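Local structure of SnoaL-like domain-containing protein (Methylibium petroleiphilum PM1, 3G16) at residues A33-E38 with R53-I58; V40-A45 with I117-A122; S71-D76 with W91-T96; A87-T92 with G104-E109; R121-S126 with L135-F140. The protein is of unknown function but adopts a cystatin-like, NTF2-type fold of the SnoaL-like family and probably binds a small molecule in its interior. All blocks are in the same frame, centred on the assembly; numbering follows the deposited sequence.

From the N terminus, contact 1 closes the short loop between A33-E38 and R53-I58, setting the start of helix 55-69 against the chain that leads into the sheet. Contact 2 crosses it: V40-A45 lies between the two segments of contact 1, and its partner I117-A122 comes 72 residues later. Everything of contacts 3 and 4 falls within that long excursion, as two successive hairpins that share W91 and T92 on strand 86-95. Strand 116-124 then returns beside strand 100-111, joining contact 4 to contact 2. Contact 5 starts on this same strand, sharing R121 and A122 with contact 2, and brings the loop L135-F140 back against it, close to the second subunit.

Contact 1 (A33-E38 with R53-I58); sequences ACFVPE and RGAAQI
The N-terminal turn of helix 55-69, with G54 at its N-cap position, is fastened to the P37 corner by one carbonyl. A55 N donates to P37 O over 2.9 Å with an N-H...O angle of 163°, the donor standing above the carbonyl plane. A water donates a hydrogen bond to the same P37 O and accepts one from A56 N, so a single oxygen serves two first-turn N-H groups, one of them indirectly. G54 CA also lies 3.4 Å from P37 O, while G54 O receives I58 N as the helix begins.

In this cystatin-like fold the helices pack on one face of the curved sheet, and F35 fills part of that interface. Its CB rests 3.6 Å from A55 CB. A chi1 of -67° sets CG beside the backbone N, from where the ring meets I58. I58 CD1 sits over one face of the F35 ring, displaced from its middle, in a CH-pi contact 4.2 Å from the centroid. I58 CG2 meets the rim at CZ, 4.1 Å away. Y19 of helix 9-24 meets F35 edge-to-face, and I117 and I120 of strand 116-124 also touch this side chain.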
# COMPACT_ATOMS: atom_id res chain seq x y z
N ALA A 33 5.11 22.02 5.38
CA ALA A 33 6.28 22.28 4.54
C ALA A 33 6.71 21.08 3.70
O ALA A 33 7.54 21.22 2.80
CB ALA A 33 7.44 22.75 5.41
N CYS A 34 6.14 19.91 3.99
CA CYS A 34 6.47 18.73 3.22
C CYS A 34 5.59 18.48 2.01
O CYS A 34 5.81 17.53 1.26
CB CYS A 34 6.32 17.50 4.11
SG CYS A 34 7.53 17.48 5.48
N PHE A 35 4.56 19.31 1.87
CA PHE A 35 3.57 19.18 0.81
C PHE A 35 3.41 20.38 -0.07
O PHE A 35 3.61 21.51 0.39
CB PHE A 35 2.18 19.03 1.45
CG PHE A 35 1.97 17.75 2.23
CD1 PHE A 35 1.62 16.57 1.59
CD2 PHE A 35 2.12 17.71 3.60
CE1 PHE A 35 1.43 15.40 2.29
CE2 PHE A 35 1.95 16.53 4.31
CZ PHE A 35 1.59 15.38 3.66
N VAL A 36 2.99 20.18 -1.30
CA VAL A 36 2.43 21.30 -2.07
C VAL A 36 1.13 21.70 -1.33
O VAL A 36 0.45 20.85 -0.75
CB VAL A 36 2.15 20.98 -3.55
CG1 VAL A 36 3.46 20.51 -4.24
CG2 VAL A 36 1.10 19.92 -3.70
N PRO A 37 0.76 22.98 -1.35
CA PRO A 37 -0.43 23.42 -0.58
C PRO A 37 -1.70 22.67 -0.86
O PRO A 37 -2.50 22.44 0.07
CB PRO A 37 -0.55 24.90 -0.93
CG PRO A 37 0.81 25.30 -1.41
CD PRO A 37 1.48 24.10 -1.99
N GLU A 38 -1.90 22.28 -2.11
CA GLU A 38 -3.11 21.61 -2.52
C GLU A 38 -3.07 20.09 -2.38
O GLU A 38 -3.98 19.40 -2.89
CB GLU A 38 -3.42 22.01 -3.98
CG GLU A 38 -2.49 21.45 -5.09
CD GLU A 38 -1.13 22.18 -5.33
OE1 GLU A 38 -0.71 23.05 -4.56
OE2 GLU A 38 -0.49 21.85 -6.36
N ARG A 53 -8.24 17.42 2.28
CA ARG A 53 -7.98 18.32 1.15
C ARG A 53 -7.11 19.49 1.53
O ARG A 53 -7.57 20.44 2.17
CB ARG A 53 -9.29 18.83 0.60
CG ARG A 53 -10.23 17.77 0.10
CD ARG A 53 -11.65 18.39 -0.04
NE ARG A 53 -12.64 17.47 -0.61
CZ ARG A 53 -13.24 16.51 0.07
NH1 ARG A 53 -13.05 16.34 1.42
NH2 ARG A 53 -14.12 15.77 -0.63
N GLY A 54 -5.84 19.41 1.14
CA GLY A 54 -4.90 20.47 1.37
C GLY A 54 -3.92 20.16 2.47
O GLY A 54 -4.23 19.49 3.47
N ALA A 55 -2.68 20.62 2.31
CA ALA A 55 -1.65 20.38 3.30
C ALA A 55 -2.06 20.80 4.71
O ALA A 55 -1.74 20.14 5.69
CB ALA A 55 -0.38 21.13 2.87
N ALA A 56 -2.70 21.98 4.81
CA ALA A 56 -3.06 22.50 6.14
C ALA A 56 -4.04 21.58 6.84
O ALA A 56 -4.05 21.47 8.06
CB ALA A 56 -3.65 23.94 6.01
N GLN A 57 -4.91 20.97 6.06
CA GLN A 57 -5.93 20.07 6.60
C GLN A 57 -5.31 18.74 7.04
O GLN A 57 -5.67 18.19 8.09
CB GLN A 57 -7.03 19.84 5.58
CG GLN A 57 -8.00 21.02 5.45
CD GLN A 57 -7.31 22.35 5.12
OE1 GLN A 57 -6.85 22.56 3.95
NE2 GLN A 57 -7.19 23.23 6.12
N ILE A 58 -4.41 18.20 6.23
CA ILE A 58 -3.70 16.99 6.63
C ILE A 58 -3.02 17.26 7.95
O ILE A 58 -3.15 16.48 8.90
CB ILE A 58 -2.66 16.63 5.52
CG1 ILE A 58 -3.35 16.24 4.20
CG2 ILE A 58 -1.75 15.51 6.01
CD1 ILE A 58 -2.38 16.16 2.98
O HOH W 1 -2.88 23.83 2.50

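Contact 2 (V40-A45 with I117-A122); sequences VHYFPA and IREIRA
H41 and I120 meet ring to branch: I120 CG2 lies over one face of the imidazole, 3.5 Å from H41 CE1, while A122 CB lies in the ring plane at its edge. F43 CZ, from the same segment, lies over the opposite face, so the ring is held between two apolar groups. In its own plane H41 ND1 donates to Y42 O over 3.1 Å. A122 N reaches that oxygen over 3.0 Å from the other side of the carbonyl plane, and the two bonds together grip a single acceptor.

Strands 39-42 and 116-124 run parallel in the mixed sheet, the axes of residues 40-42 and 117-122 being only 9° apart. The straightest of their backbone bonds is Y42 N to I120 O, 2.8 Å long; I120 N reaches back to V40 O. A classic bulge, in which R118 and E119 both face E109, lies at the start of this run.

The other face of the sheet carries Y42, whose ring edge meets E119 CG, with V40 CG1 over one ring face. A water bridges Y42 OH and E119 OE1, 2.7 Å from each. R121 NH1 forms a salt bridge with E119 OE2, on its anti side, at 2.8 Å. Further out, R145 pairs with E119 OE2, E109 with both R118 and R121, and E90 of the second subunit with R121 NE.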
# COMPACT_ATOMS: atom_id res chain seq x y z
N VAL A 40 -3.53 16.30 -1.44
CA VAL A 40 -4.69 15.55 -0.92
C VAL A 40 -4.21 14.20 -0.37
O VAL A 40 -3.37 13.52 -0.97
CB VAL A 40 -5.77 15.34 -1.98
CG1 VAL A 40 -7.00 14.62 -1.37
CG2 VAL A 40 -6.23 16.68 -2.58
N HIS A 41 -4.74 13.82 0.78
CA HIS A 41 -4.52 12.48 1.37
C HIS A 41 -5.84 11.71 1.26
O HIS A 41 -6.92 12.22 1.65
CB HIS A 41 -4.19 12.60 2.85
CG HIS A 41 -3.45 11.42 3.43
ND1 HIS A 41 -3.81 10.09 3.25
CD2 HIS A 41 -2.40 11.41 4.27
CE1 HIS A 41 -2.97 9.33 3.95
NE2 HIS A 41 -2.10 10.10 4.58
N TYR A 42 -5.77 10.52 0.67
CA TYR A 42 -6.92 9.63 0.52
C TYR A 42 -6.76 8.47 1.47
O TYR A 42 -5.64 8.04 1.80
CB TYR A 42 -7.00 9.13 -0.92
CG TYR A 42 -7.19 10.22 -1.94
CD1 TYR A 42 -8.44 10.66 -2.25
CD2 TYR A 42 -6.13 10.83 -2.59
CE1 TYR A 42 -8.65 11.67 -3.17
CE2 TYR A 42 -6.32 11.84 -3.52
CZ TYR A 42 -7.58 12.26 -3.81
OH TYR A 42 -7.80 13.26 -4.76
N PHE A 43 -7.92 7.89 1.80
CA PHE A 43 -8.04 6.78 2.75
C PHE A 43 -9.10 5.83 2.25
O PHE A 43 -9.89 6.19 1.40
CB PHE A 43 -8.48 7.30 4.14
CG PHE A 43 -7.58 8.34 4.69
CD1 PHE A 43 -6.47 7.99 5.39
CD2 PHE A 43 -7.87 9.68 4.52
CE1 PHE A 43 -5.62 8.93 5.92
CE2 PHE A 43 -7.03 10.65 5.04
CZ PHE A 43 -5.90 10.30 5.73
N PRO A 44 -9.14 4.63 2.85
CA PRO A 44 -10.28 3.79 2.48
C PRO A 44 -11.61 4.51 2.63
O PRO A 44 -11.79 5.29 3.60
CB PRO A 44 -10.14 2.62 3.47
CG PRO A 44 -8.72 2.54 3.76
CD PRO A 44 -8.23 3.98 3.78
N ALA A 45 -12.57 4.25 1.75
CA ALA A 45 -13.89 4.90 1.87
C ALA A 45 -14.46 4.46 3.23
O ALA A 45 -14.27 3.30 3.68
CB ALA A 45 -14.84 4.53 0.74
N ILE A 117 5.54 16.55 -1.49
CA ILE A 117 4.49 15.54 -1.68
C ILE A 117 3.24 16.21 -2.23
O ILE A 117 2.80 17.24 -1.71
CB ILE A 117 4.17 14.84 -0.36
CG1 ILE A 117 5.41 14.06 0.13
CG2 ILE A 117 3.01 13.89 -0.55
CD1 ILE A 117 5.31 13.58 1.58
N ARG A 118 2.65 15.60 -3.25
CA ARG A 118 1.39 16.12 -3.83
C ARG A 118 0.19 15.25 -3.52
O ARG A 118 -0.92 15.73 -3.57
CB ARG A 118 1.51 16.34 -5.35
CG ARG A 118 1.55 15.11 -6.16
CD ARG A 118 1.63 15.44 -7.64
NE ARG A 118 1.53 14.25 -8.44
CZ ARG A 118 1.80 14.22 -9.73
NH1 ARG A 118 2.23 15.32 -10.36
NH2 ARG A 118 1.67 13.10 -10.40
N GLU A 119 0.40 13.99 -3.18
CA GLU A 119 -0.71 13.09 -2.91
C GLU A 119 -0.25 11.90 -2.13
O GLU A 119 0.84 11.39 -2.36
CB GLU A 119 -1.29 12.61 -4.24
CG GLU A 119 -2.54 11.76 -4.12
CD GLU A 119 -3.16 11.46 -5.46
OE1 GLU A 119 -3.69 12.42 -6.09
OE2 GLU A 119 -3.07 10.32 -5.93
N ILE A 120 -1.12 11.42 -1.23
CA ILE A 120 -0.89 10.18 -0.47
C ILE A 120 -2.18 9.35 -0.57
O ILE A 120 -3.28 9.92 -0.41
CB ILE A 120 -0.49 10.40 1.00
CG1 ILE A 120 0.75 11.30 1.09
CG2 ILE A 120 -0.31 9.05 1.70
CD1 ILE A 120 1.17 11.62 2.51
N ARG A 121 -2.06 8.07 -0.88
CA ARG A 121 -3.21 7.14 -0.96
C ARG A 121 -2.90 6.02 0.02
O ARG A 121 -1.97 5.26 -0.21
CB ARG A 121 -3.37 6.63 -2.38
CG ARG A 121 -3.60 7.73 -3.41
CD ARG A 121 -3.99 7.18 -4.76
NE ARG A 121 -3.04 6.28 -5.38
CZ ARG A 121 -1.94 6.68 -6.02
NH1 ARG A 121 -1.62 7.96 -6.12
NH2 ARG A 121 -1.16 5.79 -6.59
N ALA A 122 -3.72 5.91 1.09
CA ALA A 122 -3.45 4.93 2.14
C ALA A 122 -4.43 3.76 2.16
O ALA A 122 -5.62 3.90 1.88
CB ALA A 122 -3.48 5.60 3.52
O HOH W 2 -5.46 14.39 -5.56

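Contact 3 (S71-D76 with W91-T96); sequences SYWTID and WTHFKT
W73 and H93 lie side by side and point the same way from their antiparallel strands, with the five-membered ring of W73 turned 31° from the imidazole plane. The overlap is therefore oblique: W73 NE1 sits over one face of H93, 3.4 Å from its CG, and H93 CD2 lies over the indole in return. K95 CG rests on the opposite face of H93. At the imidazole edge, in its plane, S71 OG is hydrogen-bonded to H93 NE2 over 2.7 Å, which probably restrains rotation of the imidazole about chi2.

The other face of this hairpin, strands 71-81 and 86-95, bears T74, T92 and F94. D76 and T92 cross at about a right angle, and T92 OG1 donates over 2.7 Å to the syn lone pair of D76 OD2. T74 OG1, placed between its backbone N and carbonyl carbon (chi1 62°), donates to D76 OD1 at 2.8 Å. T74 CG2 meets the F94 ring at its edge, whereas T92 CG2 lies over a ring face.

R103 also bonds to T92 OG1, so that hydroxyl both accepts and donates. On the W73 side, W73 NE1 hydrogen-bonds an unidentified ligand, probably from the crystallisation liquor, and H93 ND1 does so weakly; the S71 bond leaves ND1 as the nitrogen turned to that ligand, consistent with a polar patch in the wall of an interior pocket.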
# COMPACT_ATOMS: atom_id res chain seq x y z
N SER A 71 -1.62 9.27 18.96
CA SER A 71 -1.10 8.66 17.76
C SER A 71 0.42 8.79 17.67
O SER A 71 0.99 9.82 17.97
CB SER A 71 -1.69 9.33 16.56
OG SER A 71 -3.09 9.12 16.53
N TYR A 72 1.04 7.69 17.29
CA TYR A 72 2.49 7.67 17.03
C TYR A 72 2.67 6.76 15.85
O TYR A 72 2.19 5.63 15.84
CB TYR A 72 3.25 7.14 18.23
CG TYR A 72 4.74 7.42 18.17
CD1 TYR A 72 5.59 6.62 17.40
CD2 TYR A 72 5.29 8.50 18.82
CE1 TYR A 72 6.95 6.91 17.32
CE2 TYR A 72 6.67 8.78 18.79
CZ TYR A 72 7.48 7.97 18.01
OH TYR A 72 8.86 8.22 17.92
N TRP A 73 3.36 7.24 14.83
CA TRP A 73 3.57 6.51 13.61
C TRP A 73 5.01 6.05 13.45
O TRP A 73 5.94 6.79 13.76
CB TRP A 73 3.23 7.42 12.43
CG TRP A 73 1.82 7.73 12.26
CD1 TRP A 73 0.95 7.03 11.48
CD2 TRP A 73 1.08 8.86 12.77
NE1 TRP A 73 -0.30 7.60 11.52
CE2 TRP A 73 -0.24 8.74 12.29
CE3 TRP A 73 1.39 9.92 13.61
CZ2 TRP A 73 -1.22 9.71 12.58
CZ3 TRP A 73 0.41 10.86 13.89
CH2 TRP A 73 -0.88 10.74 13.37
N THR A 74 5.19 4.90 12.85
CA THR A 74 6.49 4.40 12.47
C THR A 74 6.53 4.09 10.98
O THR A 74 5.52 3.64 10.38
CB THR A 74 6.90 3.16 13.27
OG1 THR A 74 5.98 2.08 13.04
CG2 THR A 74 6.94 3.48 14.76
N ILE A 75 7.70 4.30 10.37
CA ILE A 75 7.97 3.92 9.00
C ILE A 75 8.60 2.55 9.10
O ILE A 75 9.70 2.41 9.65
CB ILE A 75 8.93 4.89 8.30
CG1 ILE A 75 8.30 6.29 8.17
CG2 ILE A 75 9.37 4.32 6.96
CD1 ILE A 75 9.23 7.36 7.56
N ASP A 76 7.90 1.54 8.61
CA ASP A 76 8.37 0.16 8.69
C ASP A 76 9.08 -0.32 7.44
O ASP A 76 9.93 -1.22 7.50
CB ASP A 76 7.18 -0.74 9.01
CG ASP A 76 6.44 -0.31 10.26
OD1 ASP A 76 7.07 0.26 11.18
OD2 ASP A 76 5.25 -0.57 10.34
N TRP A 91 3.60 1.34 7.10
CA TRP A 91 3.59 2.10 8.32
C TRP A 91 2.77 1.46 9.44
O TRP A 91 1.95 0.55 9.19
CB TRP A 91 3.07 3.54 8.03
CG TRP A 91 1.75 3.56 7.31
CD1 TRP A 91 1.57 3.80 5.99
CD2 TRP A 91 0.43 3.31 7.84
NE1 TRP A 91 0.24 3.68 5.64
CE2 TRP A 91 -0.49 3.42 6.76
CE3 TRP A 91 -0.08 3.06 9.12
CZ2 TRP A 91 -1.87 3.23 6.92
CZ3 TRP A 91 -1.45 2.88 9.28
CH2 TRP A 91 -2.33 2.96 8.17
N THR A 92 2.93 1.98 10.64
CA THR A 92 2.12 1.60 11.78
C THR A 92 1.63 2.88 12.41
O THR A 92 2.41 3.82 12.63
CB THR A 92 2.86 0.75 12.81
OG1 THR A 92 3.32 -0.45 12.17
CG2 THR A 92 1.96 0.38 14.01
N HIS A 93 0.34 2.92 12.69
CA HIS A 93 -0.32 3.98 13.43
C HIS A 93 -0.68 3.38 14.80
O HIS A 93 -1.61 2.57 14.93
CB HIS A 93 -1.56 4.46 12.65
CG HIS A 93 -2.33 5.55 13.34
ND1 HIS A 93 -3.41 6.17 12.74
CD2 HIS A 93 -2.14 6.17 14.53
CE1 HIS A 93 -3.90 7.07 13.59
NE2 HIS A 93 -3.13 7.10 14.67
N PHE A 94 0.08 3.75 15.82
CA PHE A 94 -0.18 3.32 17.18
C PHE A 94 -1.15 4.33 17.78
O PHE A 94 -0.81 5.48 17.96
CB PHE A 94 1.10 3.30 18.02
CG PHE A 94 2.05 2.19 17.66
CD1 PHE A 94 1.80 0.92 18.11
CD2 PHE A 94 3.16 2.42 16.87
CE1 PHE A 94 2.67 -0.14 17.77
CE2 PHE A 94 4.03 1.38 16.53
CZ PHE A 94 3.74 0.10 16.98
N LYS A 95 -2.36 3.88 18.08
CA LYS A 95 -3.37 4.74 18.73
C LYS A 95 -3.16 4.49 20.21
O LYS A 95 -3.91 3.79 20.88
CB LYS A 95 -4.77 4.36 18.26
CG LYS A 95 -4.96 4.63 16.80
CD LYS A 95 -6.23 4.02 16.35
CE LYS A 95 -6.49 4.22 14.95
NZ LYS A 95 -7.83 3.58 14.76
N THR A 96 -2.11 5.11 20.73
CA THR A 96 -1.59 4.80 22.03
C THR A 96 -2.62 4.79 23.13
O THR A 96 -2.70 3.84 23.94
CB THR A 96 -0.43 5.77 22.38
OG1 THR A 96 0.45 5.85 21.26
CG2 THR A 96 0.33 5.31 23.66
O HOH W 3 3.33 -1.98 9.11

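Contact 4 (A87-T92 with G104-E109); sequences AAIEWT and GAECVE
A hairpin pairing of strands 86-95 and 100-111, lying between strands 71-81 and 116-124 of the curved sheet, brings W91 against G104 and E106. Three hydrogen-bonded pairs, A87 with V108, I89 with E106 and W91 with G104, each carry both backbone bonds; W91 N to G104 O, at 2.9 Å, is typical.

In the W91 side chain a chi1 of 53° puts CG between the backbone N and the carbonyl carbon, and a chi2 of -102° turns one indole face onto G104. The indole lies directly on the glycine backbone: G104 CA stands 3.7 Å from the six-membered ring centroid in a CH-pi contact, and G104 C is 3.5 Å from W91 CE2. E106 crosses the indole at about a right angle, its CG 3.8 Å from W91 CD1. Beyond it, I89 CD1 meets V108 CG2 at 3.8 Å; I89 also touches I16 and Y20 of helix 9-24.

On the reverse face, E90 pairs with R121 and Y147 of the second subunit. E106 instead turns inward, where Y20 OH holds its OE2 by a hydrogen bond while OE1 bonds weakly to an unidentified ligand, consistent with a polar group in the wall of the pocket.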
# COMPACT_ATOMS: atom_id res chain seq x y z
N ALA A 87 6.92 7.12 -4.10
CA ALA A 87 7.36 6.26 -3.03
C ALA A 87 6.18 5.47 -2.48
O ALA A 87 5.03 5.76 -2.74
CB ALA A 87 8.02 7.05 -1.90
N ALA A 88 6.51 4.44 -1.72
CA ALA A 88 5.51 3.68 -0.99
C ALA A 88 6.08 3.46 0.40
O ALA A 88 7.27 3.25 0.59
CB ALA A 88 5.14 2.33 -1.66
N ILE A 89 5.21 3.51 1.39
CA ILE A 89 5.59 3.41 2.80
C ILE A 89 4.72 2.36 3.48
O ILE A 89 3.46 2.45 3.36
CB ILE A 89 5.37 4.75 3.55
CG1 ILE A 89 6.01 5.94 2.79
CG2 ILE A 89 5.84 4.65 5.00
CD1 ILE A 89 5.64 7.32 3.39
N GLU A 90 5.31 1.40 4.17
CA GLU A 90 4.57 0.49 5.06
C GLU A 90 4.72 1.12 6.42
O GLU A 90 5.83 1.49 6.80
CB GLU A 90 5.14 -0.92 5.08
CG GLU A 90 4.33 -1.94 5.82
CD GLU A 90 5.03 -3.29 5.90
OE1 GLU A 90 6.29 -3.29 5.91
OE2 GLU A 90 4.34 -4.31 5.96
N TRP A 91 3.60 1.34 7.10
CA TRP A 91 3.59 2.10 8.32
C TRP A 91 2.77 1.46 9.44
O TRP A 91 1.95 0.55 9.19
CB TRP A 91 3.07 3.54 8.03
CG TRP A 91 1.75 3.56 7.31
CD1 TRP A 91 1.57 3.80 5.99
CD2 TRP A 91 0.43 3.31 7.84
NE1 TRP A 91 0.24 3.68 5.64
CE2 TRP A 91 -0.49 3.42 6.76
CE3 TRP A 91 -0.08 3.06 9.12
CZ2 TRP A 91 -1.87 3.23 6.92
CZ3 TRP A 91 -1.45 2.88 9.28
CH2 TRP A 91 -2.33 2.96 8.17
N THR A 92 2.93 1.98 10.64
CA THR A 92 2.12 1.60 11.78
C THR A 92 1.63 2.88 12.41
O THR A 92 2.41 3.82 12.63
CB THR A 92 2.86 0.75 12.81
OG1 THR A 92 3.32 -0.45 12.17
CG2 THR A 92 1.96 0.38 14.01
N GLY A 104 -0.61 -0.43 7.88
CA GLY A 104 -1.01 -0.21 6.51
C GLY A 104 0.12 0.13 5.59
O GLY A 104 1.29 0.05 5.97
N ALA A 105 -0.23 0.56 4.39
CA ALA A 105 0.77 1.00 3.42
C ALA A 105 0.16 2.12 2.63
O ALA A 105 -1.07 2.24 2.53
CB ALA A 105 1.22 -0.15 2.53
N GLU A 106 1.02 2.98 2.10
CA GLU A 106 0.52 4.09 1.30
C GLU A 106 1.42 4.41 0.14
O GLU A 106 2.63 4.22 0.20
CB GLU A 106 0.29 5.32 2.14
CG GLU A 106 1.55 5.92 2.79
CD GLU A 106 1.21 6.88 3.94
OE1 GLU A 106 0.11 6.83 4.47
OE2 GLU A 106 2.13 7.63 4.35
N CYS A 107 0.79 4.88 -0.95
CA CYS A 107 1.51 5.37 -2.12
C CYS A 107 1.65 6.86 -1.99
O CYS A 107 0.67 7.55 -1.60
CB CYS A 107 0.73 5.06 -3.37
SG CYS A 107 0.63 3.25 -3.69
N VAL A 108 2.84 7.38 -2.31
CA VAL A 108 3.13 8.80 -2.19
C VAL A 108 3.60 9.31 -3.52
O VAL A 108 4.57 8.76 -4.09
CB VAL A 108 4.24 9.01 -1.13
CG1 VAL A 108 4.61 10.48 -0.97
CG2 VAL A 108 3.83 8.44 0.23
N GLU A 109 2.94 10.33 -4.06
CA GLU A 109 3.40 10.99 -5.27
C GLU A 109 4.08 12.29 -4.93
O GLU A 109 3.57 13.07 -4.15
CB GLU A 109 2.25 11.31 -6.21
CG GLU A 109 1.45 10.12 -6.69
CD GLU A 109 0.45 10.46 -7.77
OE1 GLU A 109 0.23 11.64 -8.06
OE2 GLU A 109 -0.16 9.47 -8.26

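Contact 5 (R121-S126 with L135-F140); sequences RAFYAS and LELGDF
The backbones of R121-S126 and L135-F140 share no hydrogen bond, and their nearest CA atoms, of R121 and L137, are 7.6 Å apart, so side chains make the contact. L137 carries most of it, crossing both R121 and F123 at about a right angle. Its two methyls divide the work: CD1 touches R121 CB and CD, 3.7 Å from each, while CD2 reaches F123 CE1 at 4.0 Å. CD2 also comes within 3.3 Å of A122 O, a buried carbonyl for which the model offers no hydrogen-bond donor; P44 CD packs on this oxygen as well.

A type II beta turn from L137 to F140, with D139 at positive phi (69°), reverses the loop after strand 134-135 and brings F140 back against R121 of strand 116-124. The turn sets F140 beside L137, and F140 CE1 approaches R121 CD at 3.6 Å, the ring plane 46° from the guanidinium.

R121 bends at chi3 (-59°), where NE departs from the line of the methylenes, and its polar end turns to E119. Y42, Y142 and Y147 each meet F140 edge-to-face, and Y142 OH is hydrogen-bonded to L137 N. L135 pairs in parallel with a strand of the second subunit, carrying the sheet across the dimer interface.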
# COMPACT_ATOMS: atom_id res chain seq x y z
N ARG A 121 -2.06 8.07 -0.88
CA ARG A 121 -3.21 7.14 -0.96
C ARG A 121 -2.90 6.02 0.02
O ARG A 121 -1.97 5.26 -0.21
CB ARG A 121 -3.37 6.63 -2.38
CG ARG A 121 -3.60 7.73 -3.41
CD ARG A 121 -3.99 7.18 -4.76
NE ARG A 121 -3.04 6.28 -5.38
CZ ARG A 121 -1.94 6.68 -6.02
NH1 ARG A 121 -1.62 7.96 -6.12
NH2 ARG A 121 -1.16 5.79 -6.59
N ALA A 122 -3.72 5.91 1.09
CA ALA A 122 -3.45 4.93 2.14
C ALA A 122 -4.43 3.76 2.16
O ALA A 122 -5.62 3.90 1.88
CB ALA A 122 -3.48 5.60 3.52
N PHE A 123 -3.86 2.61 2.51
CA PHE A 123 -4.53 1.30 2.53
C PHE A 123 -4.23 0.67 3.87
O PHE A 123 -3.18 0.95 4.46
CB PHE A 123 -4.02 0.42 1.41
CG PHE A 123 -4.16 1.08 0.06
CD1 PHE A 123 -5.31 0.96 -0.68
CD2 PHE A 123 -3.17 1.90 -0.43
CE1 PHE A 123 -5.47 1.61 -1.91
CE2 PHE A 123 -3.31 2.56 -1.66
CZ PHE A 123 -4.45 2.40 -2.38
N TYR A 124 -5.11 -0.21 4.33
CA TYR A 124 -5.01 -0.77 5.67
C TYR A 124 -4.88 -2.26 5.74
O TYR A 124 -5.45 -2.98 4.91
CB TYR A 124 -6.26 -0.43 6.47
CG TYR A 124 -6.54 1.02 6.77
CD1 TYR A 124 -5.57 2.02 6.67
CD2 TYR A 124 -7.80 1.38 7.27
CE1 TYR A 124 -5.86 3.36 7.03
CE2 TYR A 124 -8.08 2.70 7.62
CZ TYR A 124 -7.12 3.66 7.49
OH TYR A 124 -7.37 4.95 7.87
N ALA A 125 -4.22 -2.74 6.80
CA ALA A 125 -4.23 -4.16 7.12
C ALA A 125 -5.51 -4.46 7.88
O ALA A 125 -5.49 -4.91 9.04
CB ALA A 125 -3.01 -4.52 7.98
N SER A 126 -6.65 -4.22 7.23
CA SER A 126 -7.95 -4.43 7.83
C SER A 126 -8.75 -5.35 6.90
O SER A 126 -8.65 -5.22 5.68
CB SER A 126 -8.63 -3.09 8.05
OG SER A 126 -9.87 -3.26 8.70
N LEU A 135 -14.90 -1.47 -2.45
CA LEU A 135 -13.96 -1.14 -1.39
C LEU A 135 -12.79 -0.41 -2.06
O LEU A 135 -11.90 -1.04 -2.62
CB LEU A 135 -13.55 -2.41 -0.67
CG LEU A 135 -14.61 -3.02 0.24
CD1 LEU A 135 -14.22 -4.40 0.71
CD2 LEU A 135 -14.85 -2.06 1.43
N GLU A 136 -12.82 0.92 -2.04
CA GLU A 136 -11.87 1.73 -2.74
C GLU A 136 -11.66 3.03 -1.95
O GLU A 136 -12.27 3.19 -0.91
CB GLU A 136 -12.29 1.96 -4.19
CG GLU A 136 -13.57 2.66 -4.37
CD GLU A 136 -14.12 2.60 -5.82
OE1 GLU A 136 -13.53 1.95 -6.70
OE2 GLU A 136 -15.22 3.19 -6.07
N LEU A 137 -10.77 3.90 -2.41
CA LEU A 137 -10.48 5.13 -1.68
C LEU A 137 -11.62 6.10 -1.77
O LEU A 137 -12.21 6.30 -2.82
CB LEU A 137 -9.25 5.77 -2.26
CG LEU A 137 -7.95 4.99 -2.18
CD1 LEU A 137 -6.90 5.62 -3.11
CD2 LEU A 137 -7.45 4.82 -0.70
N GLY A 138 -11.93 6.72 -0.63
CA GLY A 138 -12.95 7.74 -0.58
C GLY A 138 -12.54 9.00 -1.32
O GLY A 138 -11.42 9.50 -1.20
N ASP A 139 -13.47 9.53 -2.10
CA ASP A 139 -13.28 10.78 -2.84
C ASP A 139 -12.28 10.75 -4.00
O ASP A 139 -12.01 11.80 -4.61
CB ASP A 139 -12.96 11.97 -1.91
CG ASP A 139 -14.09 12.29 -0.95
OD1 ASP A 139 -15.17 12.67 -1.40
OD2 ASP A 139 -13.86 12.17 0.27
N PHE A 140 -11.71 9.59 -4.27
CA PHE A 140 -10.69 9.50 -5.33
C PHE A 140 -11.37 9.37 -6.69
O PHE A 140 -12.29 8.53 -6.86
CB PHE A 140 -9.76 8.34 -5.05
CG PHE A 140 -8.60 8.27 -5.98
CD1 PHE A 140 -7.49 9.03 -5.73
CD2 PHE A 140 -8.64 7.50 -7.12
CE1 PHE A 140 -6.43 9.03 -6.59
CE2 PHE A 140 -7.57 7.48 -7.98
CZ PHE A 140 -6.46 8.28 -7.72